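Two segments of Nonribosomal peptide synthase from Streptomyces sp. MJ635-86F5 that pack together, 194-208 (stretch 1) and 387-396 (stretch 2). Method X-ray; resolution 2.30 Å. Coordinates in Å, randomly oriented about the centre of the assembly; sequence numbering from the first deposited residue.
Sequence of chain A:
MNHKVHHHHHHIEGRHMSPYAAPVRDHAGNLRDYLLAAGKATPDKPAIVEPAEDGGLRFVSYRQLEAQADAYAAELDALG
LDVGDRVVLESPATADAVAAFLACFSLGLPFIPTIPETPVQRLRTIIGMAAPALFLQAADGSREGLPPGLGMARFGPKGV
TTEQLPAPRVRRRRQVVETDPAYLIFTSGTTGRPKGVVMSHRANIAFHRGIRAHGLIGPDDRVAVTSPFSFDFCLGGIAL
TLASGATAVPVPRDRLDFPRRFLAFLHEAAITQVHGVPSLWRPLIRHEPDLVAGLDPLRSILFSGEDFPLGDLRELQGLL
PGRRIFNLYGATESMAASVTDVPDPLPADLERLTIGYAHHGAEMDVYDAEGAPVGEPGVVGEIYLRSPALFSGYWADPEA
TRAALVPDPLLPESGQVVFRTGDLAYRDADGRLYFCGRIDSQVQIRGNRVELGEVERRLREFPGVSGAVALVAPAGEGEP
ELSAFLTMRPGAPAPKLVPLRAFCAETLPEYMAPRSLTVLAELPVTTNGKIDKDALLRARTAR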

# COMPACT_ATOMS: atom_id res chain seq x y z
N PRO A 194 -1.56 -13.10 -15.07
CA PRO A 194 -1.56 -12.48 -13.74
C PRO A 194 -0.74 -13.28 -12.74
O PRO A 194 -0.83 -14.53 -12.70
CB PRO A 194 -3.03 -12.48 -13.32
CG PRO A 194 -3.62 -13.63 -14.04
CD PRO A 194 -2.83 -13.81 -15.32
N LYS A 195 0.07 -12.54 -11.98
CA LYS A 195 1.05 -13.08 -11.04
C LYS A 195 0.81 -12.59 -9.61
O LYS A 195 0.35 -11.47 -9.38
CB LYS A 195 2.44 -12.66 -11.45
CG LYS A 195 2.97 -13.37 -12.67
CD LYS A 195 4.42 -12.99 -12.86
CE LYS A 195 4.87 -13.11 -14.31
NZ LYS A 195 5.96 -12.11 -14.55
N GLY A 196 1.11 -13.44 -8.65
CA GLY A 196 0.81 -13.18 -7.26
C GLY A 196 2.07 -12.66 -6.59
O GLY A 196 2.98 -13.43 -6.28
N VAL A 197 2.12 -11.37 -6.32
CA VAL A 197 3.24 -10.78 -5.63
C VAL A 197 3.13 -11.07 -4.13
O VAL A 197 2.16 -10.66 -3.50
CB VAL A 197 3.31 -9.26 -5.91
CG1 VAL A 197 4.36 -8.58 -5.03
CG2 VAL A 197 3.62 -9.05 -7.36
N VAL A 198 4.13 -11.72 -3.58
CA VAL A 198 4.10 -12.14 -2.20
C VAL A 198 4.96 -11.17 -1.41
O VAL A 198 6.15 -11.09 -1.64
CB VAL A 198 4.67 -13.57 -2.02
CG1 VAL A 198 4.64 -14.01 -0.57
CG2 VAL A 198 3.90 -14.57 -2.89
N MET A 199 4.35 -10.43 -0.47
CA MET A 199 5.12 -9.47 0.35
C MET A 199 5.24 -9.95 1.79
O MET A 199 4.24 -10.21 2.42
CB MET A 199 4.44 -8.11 0.33
CG MET A 199 5.29 -7.00 0.89
SD MET A 199 6.82 -6.71 -0.04
CE MET A 199 6.08 -6.06 -1.55
N SER A 200 6.46 -10.04 2.31
CA SER A 200 6.67 -10.43 3.70
C SER A 200 6.37 -9.24 4.64
O SER A 200 6.32 -8.08 4.23
CB SER A 200 8.13 -10.89 3.90
OG SER A 200 9.06 -9.80 3.94
N HIS A 201 6.23 -9.54 5.93
CA HIS A 201 6.14 -8.52 6.93
C HIS A 201 7.38 -7.67 6.91
O HIS A 201 7.35 -6.43 7.00
CB HIS A 201 5.96 -9.15 8.31
CG HIS A 201 4.65 -9.82 8.49
ND1 HIS A 201 3.58 -9.20 9.10
CD2 HIS A 201 4.22 -11.06 8.16
CE1 HIS A 201 2.53 -10.02 9.10
NE2 HIS A 201 2.91 -11.16 8.56
N ARG A 202 8.50 -8.34 7.00
CA ARG A 202 9.79 -7.70 7.09
C ARG A 202 9.92 -6.67 5.97
O ARG A 202 10.40 -5.55 6.19
CB ARG A 202 10.81 -8.82 7.01
CG ARG A 202 12.23 -8.45 6.70
CD ARG A 202 13.17 -9.66 6.74
NE ARG A 202 13.14 -10.48 5.54
CZ ARG A 202 14.04 -11.44 5.26
NH1 ARG A 202 15.04 -11.69 6.08
NH2 ARG A 202 13.94 -12.18 4.17
N ALA A 203 9.51 -7.05 4.76
CA ALA A 203 9.76 -6.21 3.59
C ALA A 203 8.90 -4.99 3.65
O ALA A 203 9.36 -3.90 3.31
CB ALA A 203 9.52 -6.96 2.30
N ASN A 204 7.64 -5.17 3.99
CA ASN A 204 6.75 -4.04 4.01
C ASN A 204 7.05 -3.11 5.19
O ASN A 204 7.01 -1.89 5.06
CB ASN A 204 5.27 -4.43 3.94
CG ASN A 204 4.39 -3.27 3.49
OD1 ASN A 204 4.71 -2.58 2.48
ND2 ASN A 204 3.39 -2.98 4.25
N ILE A 205 7.46 -3.69 6.30
CA ILE A 205 7.93 -2.90 7.44
C ILE A 205 9.15 -2.07 7.02
O ILE A 205 9.26 -0.88 7.38
CB ILE A 205 8.22 -3.79 8.64
CG1 ILE A 205 6.91 -4.26 9.27
CG2 ILE A 205 9.00 -3.02 9.71
CD1 ILE A 205 7.07 -5.41 10.21
N ALA A 206 9.99 -2.64 6.18
CA ALA A 206 11.23 -1.91 5.77
C ALA A 206 10.85 -0.71 4.91
O ALA A 206 11.46 0.32 4.98
CB ALA A 206 12.18 -2.84 5.04
N PHE A 207 9.83 -0.89 4.09
CA PHE A 207 9.30 0.17 3.32
C PHE A 207 8.82 1.36 4.22
O PHE A 207 9.21 2.47 4.01
CB PHE A 207 8.16 -0.33 2.48
CG PHE A 207 7.52 0.74 1.68
CD1 PHE A 207 8.18 1.30 0.61
CD2 PHE A 207 6.26 1.27 2.04
CE1 PHE A 207 7.62 2.36 -0.11
CE2 PHE A 207 5.70 2.30 1.32
CZ PHE A 207 6.37 2.84 0.24
N HIS A 208 7.94 1.09 5.17
CA HIS A 208 7.41 2.15 6.02
C HIS A 208 8.54 2.80 6.83
O HIS A 208 8.59 4.00 6.95
CB HIS A 208 6.31 1.60 6.90
CG HIS A 208 5.13 1.18 6.10
ND1 HIS A 208 4.42 2.07 5.34
CD2 HIS A 208 4.64 -0.05 5.82
CE1 HIS A 208 3.48 1.42 4.67
NE2 HIS A 208 3.61 0.13 4.93
N SER A 387 16.95 -3.25 -2.31
CA SER A 387 16.13 -2.77 -1.22
C SER A 387 15.68 -3.87 -0.28
O SER A 387 15.26 -4.94 -0.73
CB SER A 387 14.87 -2.12 -1.83
OG SER A 387 13.89 -1.81 -0.83
N PRO A 388 15.58 -3.54 1.02
CA PRO A 388 14.96 -4.45 1.95
C PRO A 388 13.44 -4.64 1.78
O PRO A 388 12.86 -5.54 2.37
CB PRO A 388 15.28 -3.80 3.30
CG PRO A 388 15.36 -2.34 3.03
CD PRO A 388 15.94 -2.26 1.66
N ALA A 389 12.81 -3.78 1.00
CA ALA A 389 11.37 -3.84 0.78
C ALA A 389 10.90 -4.73 -0.36
O ALA A 389 9.70 -4.78 -0.66
CB ALA A 389 10.86 -2.44 0.60
N LEU A 390 11.77 -5.53 -0.94
CA LEU A 390 11.37 -6.40 -2.03
C LEU A 390 10.45 -7.54 -1.61
O LEU A 390 10.58 -8.13 -0.52
CB LEU A 390 12.59 -6.97 -2.74
CG LEU A 390 13.48 -5.90 -3.39
CD1 LEU A 390 14.79 -6.47 -3.86
CD2 LEU A 390 12.78 -5.22 -4.54
N PHE A 391 9.50 -7.81 -2.53
CA PHE A 391 8.66 -9.00 -2.50
C PHE A 391 9.51 -10.27 -2.39
O PHE A 391 10.73 -10.23 -2.62
CB PHE A 391 7.72 -9.05 -3.70
CG PHE A 391 8.36 -9.49 -4.99
CD1 PHE A 391 9.49 -8.83 -5.50
CD2 PHE A 391 7.85 -10.56 -5.71
CE1 PHE A 391 10.06 -9.23 -6.72
CE2 PHE A 391 8.43 -10.96 -6.90
CZ PHE A 391 9.54 -10.32 -7.37
N SER A 392 8.90 -11.35 -1.90
CA SER A 392 9.63 -12.60 -1.68
C SER A 392 9.65 -13.49 -2.92
O SER A 392 10.47 -14.39 -3.01
CB SER A 392 9.00 -13.40 -0.55
OG SER A 392 9.05 -12.61 0.62
N GLY A 393 8.69 -13.25 -3.82
CA GLY A 393 8.62 -14.00 -5.05
C GLY A 393 7.25 -13.92 -5.61
O GLY A 393 6.34 -13.35 -4.99
N TYR A 394 7.07 -14.54 -6.77
CA TYR A 394 5.75 -14.66 -7.36
C TYR A 394 5.18 -16.01 -6.96
O TYR A 394 5.86 -17.03 -7.01
CB TYR A 394 5.86 -14.59 -8.86
CG TYR A 394 6.34 -13.26 -9.39
CD1 TYR A 394 5.52 -12.12 -9.29
CD2 TYR A 394 7.58 -13.12 -10.01
CE1 TYR A 394 5.92 -10.89 -9.79
CE2 TYR A 394 8.01 -11.90 -10.49
CZ TYR A 394 7.18 -10.77 -10.36
OH TYR A 394 7.55 -9.53 -10.84
N TRP A 395 3.95 -16.01 -6.49
CA TRP A 395 3.37 -17.19 -5.82
C TRP A 395 3.35 -18.41 -6.74
O TRP A 395 2.92 -18.33 -7.87
CB TRP A 395 1.95 -16.87 -5.37
CG TRP A 395 1.29 -17.99 -4.75
CD1 TRP A 395 0.48 -18.92 -5.40
CD2 TRP A 395 1.37 -18.41 -3.41
NE1 TRP A 395 0.05 -19.87 -4.50
CE2 TRP A 395 0.58 -19.57 -3.28
CE3 TRP A 395 2.01 -17.90 -2.30
CZ2 TRP A 395 0.42 -20.21 -2.09
CZ3 TRP A 395 1.86 -18.55 -1.11
CH2 TRP A 395 1.06 -19.68 -1.00
N ALA A 396 3.94 -19.49 -6.28
CA ALA A 396 3.99 -20.78 -7.01
C ALA A 396 4.71 -20.71 -8.34
O ALA A 396 4.46 -21.54 -9.19
CB ALA A 396 2.58 -21.33 -7.20
O HOH W 1 2.24 -16.20 -9.31
O HOH W 2 9.08 -9.79 0.91

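The most distinctive element of this contact is the lysine side chain of K195, which lies extended over one face of the Y394 ring. Its CD sits 3.9 Å from the centroid of the Y394 ring, 13° off the ring normal, in a CH-pi contact, and its NZ follows at 4.7 Å from the same centroid in a cation-pi interaction. With chi2 to chi4 all t, the chain runs out across the ring, so that CD and then NZ both lie over its face.

Beyond this pair, the strand of stretch 1 runs antiparallel to stretch 2 and is joined to it by three backbone hydrogen bonds: W395 N to G196 O (2.8 Å), V198 N to G393 O (3.1 Å) and S392 N to V198 O (2.8 Å). G196 O also receives a CA-H...O contact from Y394 CA at 3.2 Å. Both glycines suit their places. At G196 an ideal CB would come within 3.2 Å of W395 CB, a tight approach, whereas the backbone angles of G393 would jam a CB against the carbonyl oxygen of S392. Water 1 extends the pairing, accepting from G196 N (3.1 Å) and donating to W395 O (2.7 Å).

V197 and Y394 share one face of the sheet, where V197 CG2 meets Y394 CE1 at 3.8 Å and V197 CG1 packs against F391 CB at 3.6 Å. V198 points to the other face; its CG2 touches the edge of the indole at W395 CE3 (3.9 Å). Although the CA-to-CB bond of M199 points away, its p rotamers at chi2 and chi3 bring the end of the side chain back, placing CE 4.0 Å from F391 CB.

At the strand-to-helix junction, S200 caps the helix by accepting from A203 N at OG (2.9 Å). Its own backbone N donates to water 2 (3.0 Å), which in turn donates to L390 O (2.7 Å) and is hydrogen-bonded to S392 OG (2.8 Å), so one solvent molecule ties the junction to stretch 2.

The helix then meets the type I turn from S387 to L390. Small residues permit a close approach: the CA atoms of A203 and A389 are 4.0 Å apart, and two CA-H...O contacts, one donated from each stretch, link A203 CA to P388 O (3.4 Å) and A389 CA to A203 O (3.2 Å). Alongside, A206 CB rests on P388 CB (3.7 Å) and F207 CB on A389 CB (3.9 Å). Altogether the two stretches bury 722 Å² between them, both sides summed.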